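Local structure of ancestral D-type dye decolorizing peroxidase (Geotrichum candidum, 7ANV) at residues Asp11-Leu16 against Val224-Arg229; Phe248-Lys253 against Cys396-Ile401; Glu361-Ile366 against Phe405-Lys410. The protein binds haem and, as a dye-decolorizing peroxidase, probably uses hydrogen peroxide to oxidise dyes and other bulky substrates. All coordinates share one frame; numbering follows the deposited sequence.

Interaction 1: residues Asp11-Leu16 against Val224-Arg229; sequences DILGGL and VILVGR. With SO4 (sulfate ion), chain F.
Ile12 meets Ile225 through their CG2 methyls, 3.5 Å from one CG2 to the other, the two side chains running past each other in opposite directions. In both residues CG2 stands anti to the backbone N (chi1 is -58° in each), which turns this methyl rather than the longer branch into the contact. Ile12 CG2 also rests against Leu226 CD2 at 3.9 Å. The leucines meet more loosely, tip to tip, with Leu13 CD1 4.2 Å from Leu226 CD1. No hydrogen bond crosses between the segments, so the grip is apolar.

Polar bonds lie behind the apolar patch. Leu16 N donates to the anti lone pair of Asp11 OD1 at 3.0 Å, across a curl that includes Gly14 and Gly15, both at positive phi. Arg368 takes up Asp11 O and Ile12 O. A type II turn runs from Leu226 to Arg229. The Arg229 guanidinium forms a salt bridge from NE to Asp245 and donates a hydrogen bond from NH1 to O3 of a sulfate, probably from the crystallisation liquor.

The contact joins the loop leading into strand 20-28 to the loop before strand 247-256, with Val206 of the short strand 205-206 touching both Leu13 and Ile225.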
loop_
_atom_site.group_PDB
_atom_site.type_symbol
_atom_site.label_atom_id
_atom_site.label_comp_id
_atom_site.label_asym_id
_atom_site.label_seq_id
_atom_site.Cartn_x
_atom_site.Cartn_y
_atom_site.Cartn_z
ATOM N N ASP A 11 -1.150 -12.845 5.308
ATOM C CA ASP A 11 -1.107 -11.369 5.075
ATOM C C ASP A 11 -2.035 -10.983 3.929
ATOM O O ASP A 11 -2.396 -9.799 3.837
ATOM C CB ASP A 11 0.290 -10.857 4.755
ATOM C CG ASP A 11 0.479 -9.409 5.175
ATOM O OD1 ASP A 11 -0.084 -9.017 6.235
ATOM O OD2 ASP A 11 1.266 -8.737 4.478
ATOM N N ILE A 12 -2.389 -11.942 3.055
ATOM C CA ILE A 12 -3.144 -11.650 1.812
ATOM C C ILE A 12 -4.605 -11.373 2.183
ATOM O O ILE A 12 -5.100 -10.236 1.978
ATOM C CB ILE A 12 -2.993 -12.784 0.779
ATOM C CG1 ILE A 12 -1.535 -13.048 0.394
ATOM C CG2 ILE A 12 -3.848 -12.482 -0.454
ATOM C CD1 ILE A 12 -1.298 -14.366 -0.297
ATOM N N LEU A 13 -5.300 -12.385 2.681
ATOM C CA LEU A 13 -6.687 -12.275 3.166
ATOM C C LEU A 13 -6.612 -12.231 4.696
ATOM O O LEU A 13 -5.926 -13.111 5.277
ATOM C CB LEU A 13 -7.508 -13.462 2.669
ATOM C CG LEU A 13 -7.717 -13.604 1.152
ATOM C CD1 LEU A 13 -8.753 -14.675 0.897
ATOM C CD2 LEU A 13 -8.122 -12.285 0.469
ATOM N N GLY A 14 -7.280 -11.245 5.303
ATOM C CA GLY A 14 -7.274 -10.998 6.756
ATOM C C GLY A 14 -6.170 -10.045 7.155
ATOM O O GLY A 14 -6.471 -8.977 7.720
ATOM N N GLY A 15 -4.949 -10.383 6.767
ATOM C CA GLY A 15 -3.730 -9.619 7.083
ATOM C C GLY A 15 -3.152 -9.964 8.435
ATOM O O GLY A 15 -3.899 -10.215 9.393
ATOM N N LEU A 16 -1.821 -9.993 8.517
ATOM C CA LEU A 16 -1.128 -10.317 9.786
ATOM C C LEU A 16 -1.329 -9.185 10.779
ATOM O O LEU A 16 -1.010 -8.046 10.488
ATOM C CB LEU A 16 0.362 -10.523 9.513
ATOM C CG LEU A 16 0.723 -11.595 8.498
ATOM C CD1 LEU A 16 2.239 -11.617 8.310
ATOM C CD2 LEU A 16 0.210 -12.937 8.954
ATOM N N VAL A 224 -9.280 -11.319 -8.318
ATOM C CA VAL A 224 -8.613 -10.004 -8.337
ATOM C C VAL A 224 -7.383 -10.041 -7.412
ATOM O O VAL A 224 -6.477 -9.241 -7.619
ATOM C CB VAL A 224 -9.609 -8.917 -7.946
ATOM C CG1 VAL A 224 -8.938 -7.590 -7.718
ATOM C CG2 VAL A 224 -10.695 -8.800 -8.997
ATOM N N ILE A 225 -7.410 -10.881 -6.386
ATOM C CA ILE A 225 -6.362 -10.913 -5.318
ATOM C C ILE A 225 -5.552 -12.202 -5.462
ATOM O O ILE A 225 -4.311 -12.161 -5.356
ATOM C CB ILE A 225 -6.988 -10.764 -3.918
ATOM C CG1 ILE A 225 -7.771 -9.456 -3.823
ATOM C CG2 ILE A 225 -5.889 -10.854 -2.852
ATOM C CD1 ILE A 225 -6.958 -8.227 -4.124
ATOM N N LEU A 226 -6.227 -13.321 -5.703
ATOM C CA LEU A 226 -5.606 -14.665 -5.710
ATOM C C LEU A 226 -5.467 -15.204 -7.125
ATOM O O LEU A 226 -6.480 -15.274 -7.861
ATOM C CB LEU A 226 -6.473 -15.612 -4.899
ATOM C CG LEU A 226 -6.606 -15.303 -3.412
ATOM C CD1 LEU A 226 -7.658 -16.263 -2.825
ATOM C CD2 LEU A 226 -5.287 -15.395 -2.674
ATOM N N VAL A 227 -4.243 -15.533 -7.509
ATOM C CA VAL A 227 -3.971 -16.080 -8.861
ATOM C C VAL A 227 -4.770 -17.386 -8.986
ATOM O O VAL A 227 -4.904 -18.134 -8.009
ATOM C CB VAL A 227 -2.456 -16.260 -9.084
ATOM C CG1 VAL A 227 -2.166 -17.019 -10.353
ATOM C CG2 VAL A 227 -1.746 -14.931 -9.104
ATOM N N GLY A 228 -5.428 -17.579 -10.115
ATOM C CA GLY A 228 -6.088 -18.847 -10.443
ATOM C C GLY A 228 -7.495 -18.959 -9.913
ATOM O O GLY A 228 -8.105 -19.982 -10.165
ATOM N N ARG A 229 -8.014 -17.948 -9.235
ATOM C CA ARG A 229 -9.406 -17.960 -8.751
ATOM C C ARG A 229 -10.276 -17.133 -9.700
ATOM O O ARG A 229 -9.761 -16.380 -10.558
ATOM C CB ARG A 229 -9.454 -17.471 -7.306
ATOM C CG ARG A 229 -8.914 -18.472 -6.302
ATOM C CD ARG A 229 -9.757 -19.731 -6.122
ATOM N NE ARG A 229 -9.224 -20.431 -4.965
ATOM C CZ ARG A 229 -9.875 -21.282 -4.197
ATOM N NH1 ARG A 229 -11.148 -21.571 -4.443
ATOM N NH2 ARG A 229 -9.242 -21.853 -3.184
HETATM S S SO4 F . -12.942 -20.344 -7.985
HETATM O O1 SO4 F . -12.829 -19.082 -7.286
HETATM O O2 SO4 F . -14.288 -20.492 -8.489
HETATM O O3 SO4 F . -12.656 -21.414 -7.075
HETATM O O4 SO4 F . -12.041 -20.386 -9.089
#

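Interaction 2: residues Phe248-Lys253 against Cys396-Ile401; sequences FLVFRK and CYQSNI
Leu249 and Tyr397 lie side by side and point the same way, the leucine running along the phenol so that its CG sits 3.6 Å from Tyr397 CE1 and its CD1 reaches the hydroxyl end. Asp11 is hydrogen-bonded to that hydroxyl. On the other face of the sheet Phe248 and Ile401 cross at about a right angle, with Phe248 CB 3.6 Å from Ile401 CG1. The Phe248 ring turns its edge to the carbonyl of Ser399, with Ser399 O 3.2 Å from Phe248 CD2.

Strands 247-256 and 391-398 are the two central strands of the four-stranded antiparallel sheet in the second half of this ferredoxin-like DyP fold. Phe248 with Gln398 and Val250 with Cys396 are hydrogen-bonded pairs; Leu249 with Tyr397, between them, is a non-hydrogen-bonded pair. Val250 N donates to Cys396 O at 2.9 Å, almost straight at 167°, and Cys396 N returns a bond to Val250 O.

Gln398 adds a side-chain bond to this ladder. Its CG lies between the backbone N and the carbonyl carbon (chi1 60°), and a bend at chi2 brings NE2 back to Phe248 O at 3.0 Å. The amide approaches from above the carbonyl plane, whereas Gln398 N reaches the same oxygen within that plane, so two donors grip it. NE2 also packs on Val250 CG2, 3.4 Å away. The other atom of the amide, OE1, accepts from Phe405 N, while the Phe405 side chain touches both Val250 and Cys396.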
loop_
_atom_site.group_PDB
_atom_site.type_symbol
_atom_site.label_atom_id
_atom_site.label_comp_id
_atom_site.label_asym_id
_atom_site.label_seq_id
_atom_site.Cartn_x
_atom_site.Cartn_y
_atom_site.Cartn_z
ATOM N N PHE A 248 0.521 -11.504 -5.764
ATOM C CA PHE A 248 1.716 -10.649 -5.952
ATOM C C PHE A 248 1.752 -9.579 -4.859
ATOM O O PHE A 248 0.737 -8.887 -4.610
ATOM C CB PHE A 248 1.728 -10.032 -7.347
ATOM C CG PHE A 248 1.902 -11.068 -8.413
ATOM C CD1 PHE A 248 3.178 -11.469 -8.757
ATOM C CD2 PHE A 248 0.807 -11.613 -9.071
ATOM C CE1 PHE A 248 3.372 -12.467 -9.710
ATOM C CE2 PHE A 248 1.008 -12.595 -10.030
ATOM C CZ PHE A 248 2.282 -12.979 -10.380
ATOM N N LEU A 249 2.907 -9.519 -4.199
ATOM C CA LEU A 249 3.229 -8.592 -3.114
ATOM C C LEU A 249 4.069 -7.473 -3.714
ATOM O O LEU A 249 5.215 -7.710 -4.056
ATOM C CB LEU A 249 4.014 -9.369 -2.061
ATOM C CG LEU A 249 4.243 -8.716 -0.692
ATOM C CD1 LEU A 249 4.796 -9.727 0.293
ATOM C CD2 LEU A 249 5.127 -7.483 -0.724
ATOM N N VAL A 250 3.534 -6.273 -3.743
ATOM C CA VAL A 250 4.306 -5.054 -4.096
ATOM C C VAL A 250 4.823 -4.437 -2.805
ATOM O O VAL A 250 4.003 -4.075 -1.954
ATOM C CB VAL A 250 3.443 -4.045 -4.868
ATOM C CG1 VAL A 250 4.224 -2.752 -5.057
ATOM C CG2 VAL A 250 2.926 -4.627 -6.184
ATOM N N PHE A 251 6.135 -4.251 -2.725
ATOM C CA PHE A 251 6.786 -3.536 -1.614
ATOM C C PHE A 251 7.353 -2.207 -2.117
ATOM O O PHE A 251 8.108 -2.220 -3.066
ATOM C CB PHE A 251 7.843 -4.421 -0.947
ATOM C CG PHE A 251 8.418 -3.791 0.297
ATOM C CD1 PHE A 251 9.452 -2.867 0.196
ATOM C CD2 PHE A 251 7.952 -4.138 1.563
ATOM C CE1 PHE A 251 9.958 -2.249 1.338
ATOM C CE2 PHE A 251 8.443 -3.506 2.706
ATOM C CZ PHE A 251 9.447 -2.580 2.586
ATOM N N ARG A 252 7.037 -1.114 -1.436
ATOM C CA ARG A 252 7.677 0.187 -1.656
ATOM C C ARG A 252 8.032 0.827 -0.316
ATOM O O ARG A 252 7.163 0.971 0.537
ATOM C CB ARG A 252 6.738 1.155 -2.387
ATOM C CG ARG A 252 6.189 0.649 -3.698
ATOM C CD ARG A 252 7.059 1.029 -4.856
ATOM N NE ARG A 252 6.926 2.438 -5.196
ATOM C CZ ARG A 252 7.778 3.153 -5.939
ATOM N NH1 ARG A 252 8.945 2.661 -6.344
ATOM N NH2 ARG A 252 7.449 4.399 -6.260
ATOM N N LYS A 253 9.291 1.181 -0.161
ATOM C CA LYS A 253 9.732 2.026 0.964
ATOM C C LYS A 253 9.509 3.484 0.571
ATOM O O LYS A 253 10.175 3.969 -0.371
ATOM C CB LYS A 253 11.188 1.743 1.331
ATOM C CG LYS A 253 11.645 2.573 2.509
ATOM C CD LYS A 253 13.117 2.444 2.864
ATOM C CE LYS A 253 13.453 3.506 3.888
ATOM N NZ LYS A 253 14.888 3.532 4.261
ATOM N N CYS A 396 1.100 -3.989 -0.997
ATOM C CA CYS A 396 -0.236 -4.319 -1.486
ATOM C C CYS A 396 -0.184 -5.658 -2.195
ATOM O O CYS A 396 0.887 -6.045 -2.701
ATOM C CB CYS A 396 -0.833 -3.169 -2.280
ATOM S SG CYS A 396 -0.135 -2.947 -3.934
ATOM N N TYR A 397 -1.340 -6.302 -2.203
ATOM C CA TYR A 397 -1.562 -7.617 -2.841
ATOM C C TYR A 397 -2.587 -7.476 -3.968
ATOM O O TYR A 397 -3.574 -6.742 -3.850
ATOM C CB TYR A 397 -2.027 -8.635 -1.801
ATOM C CG TYR A 397 -1.001 -8.924 -0.742
ATOM C CD1 TYR A 397 0.032 -9.815 -1.004
ATOM C CD2 TYR A 397 -1.017 -8.268 0.484
ATOM C CE1 TYR A 397 0.968 -10.152 -0.040
ATOM C CE2 TYR A 397 -0.032 -8.546 1.434
ATOM C CZ TYR A 397 0.945 -9.490 1.167
ATOM O OH TYR A 397 1.910 -9.781 2.090
ATOM N N GLN A 398 -2.387 -8.277 -5.007
ATOM C CA GLN A 398 -3.230 -8.338 -6.215
ATOM C C GLN A 398 -2.809 -9.554 -7.005
ATOM O O GLN A 398 -1.652 -9.993 -6.905
ATOM C CB GLN A 398 -3.096 -7.068 -7.073
ATOM C CG GLN A 398 -1.692 -6.753 -7.584
ATOM C CD GLN A 398 -0.926 -5.772 -6.730
ATOM O OE1 GLN A 398 -1.104 -4.560 -6.832
ATOM N NE2 GLN A 398 -0.081 -6.283 -5.863
ATOM N N SER A 399 -3.692 -10.042 -7.857
ATOM C CA SER A 399 -3.352 -11.156 -8.759
ATOM C C SER A 399 -2.586 -10.636 -9.969
ATOM O O SER A 399 -2.008 -11.458 -10.650
ATOM C CB SER A 399 -4.575 -11.877 -9.225
ATOM O OG SER A 399 -5.447 -10.991 -9.927
ATOM N N ASN A 400 -2.680 -9.341 -10.258
ATOM C CA ASN A 400 -2.130 -8.767 -11.503
ATOM C C ASN A 400 -1.524 -7.397 -11.199
ATOM O O ASN A 400 -2.285 -6.424 -10.990
ATOM C CB ASN A 400 -3.287 -8.704 -12.489
ATOM C CG ASN A 400 -2.842 -8.445 -13.895
ATOM O OD1 ASN A 400 -2.228 -7.406 -14.156
ATOM N ND2 ASN A 400 -3.160 -9.383 -14.780
ATOM N N ILE A 401 -0.195 -7.316 -11.183
ATOM C CA ILE A 401 0.493 -6.057 -10.772
ATOM C C ILE A 401 0.122 -4.952 -11.769
ATOM O O ILE A 401 -0.110 -3.795 -11.346
ATOM C CB ILE A 401 2.011 -6.279 -10.649
ATOM C CG1 ILE A 401 2.366 -7.209 -9.479
ATOM C CG2 ILE A 401 2.732 -4.947 -10.495
ATOM C CD1 ILE A 401 3.808 -7.470 -9.380
#

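Interaction 3: residues Glu361-Ile366 against Phe405-Lys410; sequences ESRRII and FQFIQK. With HEM (protoporphyrin IX containing Fe), chain B.
Arg363 lays its guanidinium flat on the ring of Phe407, the planes only 4° apart, in a cation-pi stack. Arg363 CZ stands 3.5 Å from the centroid of the Phe407 ring and 8° off the normal, practically over the middle, while Arg363 NH2 lies 3.4 Å from Phe407 CZ. A bend at chi2 (-54°) turns the arginine chain across to the helix. Ser362 OG sits on the opposite face of the guanidinium, toward its rim. An alanine in place of Phe407 would probably leave the guanidinium without its aromatic support and free to swing away from the helix.

Deeper in, Ile365 and Ile408 reach toward each other tip to tip, their CD1 atoms 3.9 Å apart. Ile408 CD1 also packs on the backbone, 3.4 Å from Arg363 O, and Ile365 CG2 lies 3.8 Å from Phe405 N. This apolar layer borders the haem. Phe405 CD1 comes within 3.5 Å of the vinyl carbon CBC of the haem, and Ile408 CG2 touches the same vinyl group. Arg364 NH2 comes only to 3.9 Å of the propionate oxygen O2D of the haem, too long for a hydrogen bond.

The loop between helix 357-361 and strand 366-372 is in this way fastened to the first turn of helix 405-413, and the pair is backed by strand 391-398, where Cys396 touches both Ile365 and Phe405.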
loop_
_atom_site.group_PDB
_atom_site.type_symbol
_atom_site.label_atom_id
_atom_site.label_comp_id
_atom_site.label_asym_id
_atom_site.label_seq_id
_atom_site.Cartn_x
_atom_site.Cartn_y
_atom_site.Cartn_z
ATOM N N GLU A 361 -13.670 -3.713 -10.644
ATOM C CA GLU A 361 -13.162 -4.664 -9.628
ATOM C C GLU A 361 -11.693 -4.934 -9.963
ATOM O O GLU A 361 -10.938 -5.162 -9.032
ATOM C CB GLU A 361 -13.996 -5.958 -9.546
ATOM C CG GLU A 361 -13.673 -7.013 -10.603
ATOM C CD GLU A 361 -14.215 -8.413 -10.388
ATOM O OE1 GLU A 361 -13.994 -9.306 -11.303
ATOM O OE2 GLU A 361 -14.843 -8.634 -9.352
ATOM N N SER A 362 -11.255 -4.847 -11.223
ATOM C CA SER A 362 -9.904 -5.388 -11.579
ATOM C C SER A 362 -8.788 -4.492 -11.037
ATOM O O SER A 362 -7.615 -4.924 -11.067
ATOM C CB SER A 362 -9.741 -5.597 -13.061
ATOM O OG SER A 362 -9.887 -4.365 -13.734
ATOM N N ARG A 363 -9.110 -3.243 -10.657
ATOM C CA ARG A 363 -8.130 -2.234 -10.238
ATOM C C ARG A 363 -7.958 -2.258 -8.720
ATOM O O ARG A 363 -7.199 -1.404 -8.203
ATOM C CB ARG A 363 -8.550 -0.820 -10.649
ATOM C CG ARG A 363 -8.948 -0.677 -12.102
ATOM C CD ARG A 363 -7.858 -1.184 -12.971
ATOM N NE ARG A 363 -8.150 -0.864 -14.363
ATOM C CZ ARG A 363 -7.439 -1.353 -15.365
ATOM N NH1 ARG A 363 -6.413 -2.139 -15.101
ATOM N NH2 ARG A 363 -7.755 -1.069 -16.620
ATOM N N ARG A 364 -8.640 -3.141 -7.997
ATOM C CA ARG A 364 -8.624 -3.085 -6.523
ATOM C C ARG A 364 -7.380 -3.797 -5.983
ATOM O O ARG A 364 -6.952 -4.799 -6.578
ATOM C CB ARG A 364 -9.905 -3.684 -5.943
ATOM C CG ARG A 364 -11.175 -2.967 -6.399
ATOM C CD ARG A 364 -11.169 -1.501 -6.044
ATOM N NE ARG A 364 -11.043 -1.235 -4.627
ATOM C CZ ARG A 364 -12.050 -1.269 -3.749
ATOM N NH1 ARG A 364 -13.280 -1.579 -4.144
ATOM N NH2 ARG A 364 -11.823 -1.058 -2.467
ATOM N N ILE A 365 -6.850 -3.258 -4.898
ATOM C CA ILE A 365 -5.690 -3.845 -4.166
ATOM C C ILE A 365 -6.044 -3.996 -2.692
ATOM O O ILE A 365 -6.910 -3.256 -2.166
ATOM C CB ILE A 365 -4.429 -2.996 -4.375
ATOM C CG1 ILE A 365 -4.578 -1.587 -3.818
ATOM C CG2 ILE A 365 -4.052 -3.020 -5.855
ATOM C CD1 ILE A 365 -3.307 -0.778 -3.827
ATOM N N ILE A 366 -5.386 -4.949 -2.050
ATOM C CA ILE A 366 -5.385 -5.086 -0.575
ATOM C C ILE A 366 -4.091 -4.486 -0.033
ATOM O O ILE A 366 -3.011 -4.884 -0.505
ATOM C CB ILE A 366 -5.541 -6.567 -0.202
ATOM C CG1 ILE A 366 -6.980 -6.992 -0.447
ATOM C CG2 ILE A 366 -5.106 -6.818 1.229
ATOM C CD1 ILE A 366 -7.223 -8.434 -0.134
ATOM N N PHE A 405 -1.467 -2.141 -8.478
ATOM C CA PHE A 405 -0.460 -1.136 -8.079
ATOM C C PHE A 405 -0.028 -0.284 -9.293
ATOM O O PHE A 405 -0.028 0.946 -9.200
ATOM C CB PHE A 405 0.769 -1.787 -7.455
ATOM C CG PHE A 405 1.884 -0.806 -7.272
ATOM C CD1 PHE A 405 1.825 0.164 -6.295
ATOM C CD2 PHE A 405 2.976 -0.814 -8.111
ATOM C CE1 PHE A 405 2.848 1.078 -6.135
ATOM C CE2 PHE A 405 4.012 0.075 -7.925
ATOM C CZ PHE A 405 3.939 1.050 -6.959
ATOM N N GLN A 406 0.418 -0.903 -10.376
ATOM C CA GLN A 406 1.011 -0.125 -11.504
ATOM C C GLN A 406 -0.036 0.807 -12.131
ATOM O O GLN A 406 0.306 1.936 -12.525
ATOM C CB GLN A 406 1.558 -1.021 -12.596
ATOM C CG GLN A 406 2.908 -1.639 -12.277
ATOM C CD GLN A 406 3.380 -2.469 -13.445
ATOM O OE1 GLN A 406 2.629 -3.253 -14.008
ATOM N NE2 GLN A 406 4.619 -2.277 -13.871
ATOM N N PHE A 407 -1.254 0.323 -12.304
ATOM C CA PHE A 407 -2.330 1.099 -12.954
ATOM C C PHE A 407 -2.678 2.292 -12.066
ATOM O O PHE A 407 -2.795 3.429 -12.541
ATOM C CB PHE A 407 -3.516 0.188 -13.227
ATOM C CG PHE A 407 -4.352 0.697 -14.366
ATOM C CD1 PHE A 407 -4.002 0.442 -15.678
ATOM C CD2 PHE A 407 -5.457 1.488 -14.117
ATOM C CE1 PHE A 407 -4.773 0.909 -16.732
ATOM C CE2 PHE A 407 -6.225 1.974 -15.178
ATOM C CZ PHE A 407 -5.864 1.711 -16.471
ATOM N N ILE A 408 -2.881 2.030 -10.773
ATOM C CA ILE A 408 -3.208 3.067 -9.773
ATOM C C ILE A 408 -2.131 4.130 -9.773
ATOM O O ILE A 408 -2.487 5.341 -9.895
ATOM C CB ILE A 408 -3.423 2.457 -8.390
ATOM C CG1 ILE A 408 -4.612 1.503 -8.406
ATOM C CG2 ILE A 408 -3.597 3.582 -7.375
ATOM C CD1 ILE A 408 -4.656 0.605 -7.184
ATOM N N GLN A 409 -0.865 3.736 -9.678
ATOM C CA GLN A 409 0.218 4.733 -9.640
ATOM C C GLN A 409 0.274 5.497 -10.966
ATOM O O GLN A 409 0.312 6.734 -10.963
ATOM C CB GLN A 409 1.563 4.091 -9.346
ATOM C CG GLN A 409 2.692 5.093 -9.271
ATOM C CD GLN A 409 2.654 5.871 -7.979
ATOM O OE1 GLN A 409 2.730 5.316 -6.864
ATOM N NE2 GLN A 409 2.531 7.181 -8.116
ATOM N N LYS A 410 0.349 4.787 -12.079
ATOM C CA LYS A 410 0.788 5.387 -13.354
ATOM C C LYS A 410 -0.387 5.945 -14.174
ATOM O O LYS A 410 -0.198 7.014 -14.781
ATOM C CB LYS A 410 1.602 4.365 -14.132
ATOM C CG LYS A 410 2.889 3.959 -13.432
ATOM C CD LYS A 410 3.817 3.145 -14.276
ATOM C CE LYS A 410 3.470 1.688 -14.289
ATOM N NZ LYS A 410 4.416 0.927 -15.123
HETATM C CHA HEM B . -5.943 5.029 1.087
HETATM C CHB HEM B . -2.129 7.473 2.807
HETATM C CHC HEM B . 0.679 5.453 -0.669
HETATM C CHD HEM B . -3.262 3.365 -2.565
HETATM C C1A HEM B . -5.134 5.851 1.852
HETATM C C2A HEM B . -5.568 6.584 2.984
HETATM C C3A HEM B . -4.507 7.287 3.462
HETATM C C4A HEM B . -3.393 6.966 2.639
HETATM C CMA HEM B . -4.479 8.201 4.676
HETATM C CAA HEM B . -6.989 6.654 3.532
HETATM C CBA HEM B . -7.422 5.466 4.373
HETATM C CGA HEM B . -8.341 4.512 3.667
HETATM O O1A HEM B . -9.244 4.838 2.874
HETATM O O2A HEM B . -8.209 3.356 3.914
HETATM C C1B HEM B . -1.035 7.119 1.995
HETATM C C2B HEM B . 0.302 7.578 2.222
HETATM C C3B HEM B . 1.105 7.011 1.277
HETATM C C4B HEM B . 0.213 6.165 0.436
HETATM C CMB HEM B . 0.753 8.524 3.300
HETATM C CAB HEM B . 2.569 7.098 1.067
HETATM C CBB HEM B . 3.474 7.433 2.021
HETATM C C1C HEM B . -0.157 4.717 -1.523
HETATM C C2C HEM B . 0.229 4.068 -2.706
HETATM C C3C HEM B . -0.914 3.509 -3.248
HETATM C C4C HEM B . -1.990 3.814 -2.372
HETATM C CMC HEM B . 1.646 4.013 -3.258
HETATM C CAC HEM B . -1.116 2.742 -4.480
HETATM C CBC HEM B . -0.296 2.824 -5.518
HETATM C C1D HEM B . -4.290 3.622 -1.657
HETATM C C2D HEM B . -5.621 3.027 -1.866
HETATM C C3D HEM B . -6.365 3.513 -0.851
HETATM C C4D HEM B . -5.485 4.387 -0.043
HETATM C CMD HEM B . -6.120 2.075 -2.949
HETATM C CAD HEM B . -7.824 3.210 -0.584
HETATM C CBD HEM B . -8.780 4.089 -1.408
HETATM C CGD HEM B . -10.209 3.670 -1.226
HETATM O O1D HEM B . -11.031 4.595 -1.003
HETATM O O2D HEM B . -10.569 2.471 -1.341
HETATM N NA HEM B . -3.780 6.085 1.647
HETATM N NB HEM B . -1.031 6.278 0.949
HETATM N NC HEM B . -1.519 4.600 -1.348
HETATM N ND HEM B . -4.242 4.457 -0.592
HETATM FE FE HEM B . -2.718 5.387 0.137
#

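How the interactions relate
From the N terminus, interaction 1 comes first: it closes a loop of about 200 residues, bringing the segment before strand 20-28 against the one before strand 247-256. After it has closed, interaction 2 pairs strand 247-256 with strand 391-398 across about 140 residues. Interaction 3, spanning about 40, crosses interaction 2, since 361-366 falls between its two segments and 405-410 follows the second. All three touch. Val224 O meets Ser399 N between interactions 1 and 2, Tyr397 N meets Ile366 O between interactions 2 and 3, and Ile366 CD1 packs on Ile12 and Ile225. Together they tie the N-terminal loop, the sheet holding strands 247-256 and 391-398, and the haem-side helix 405-413.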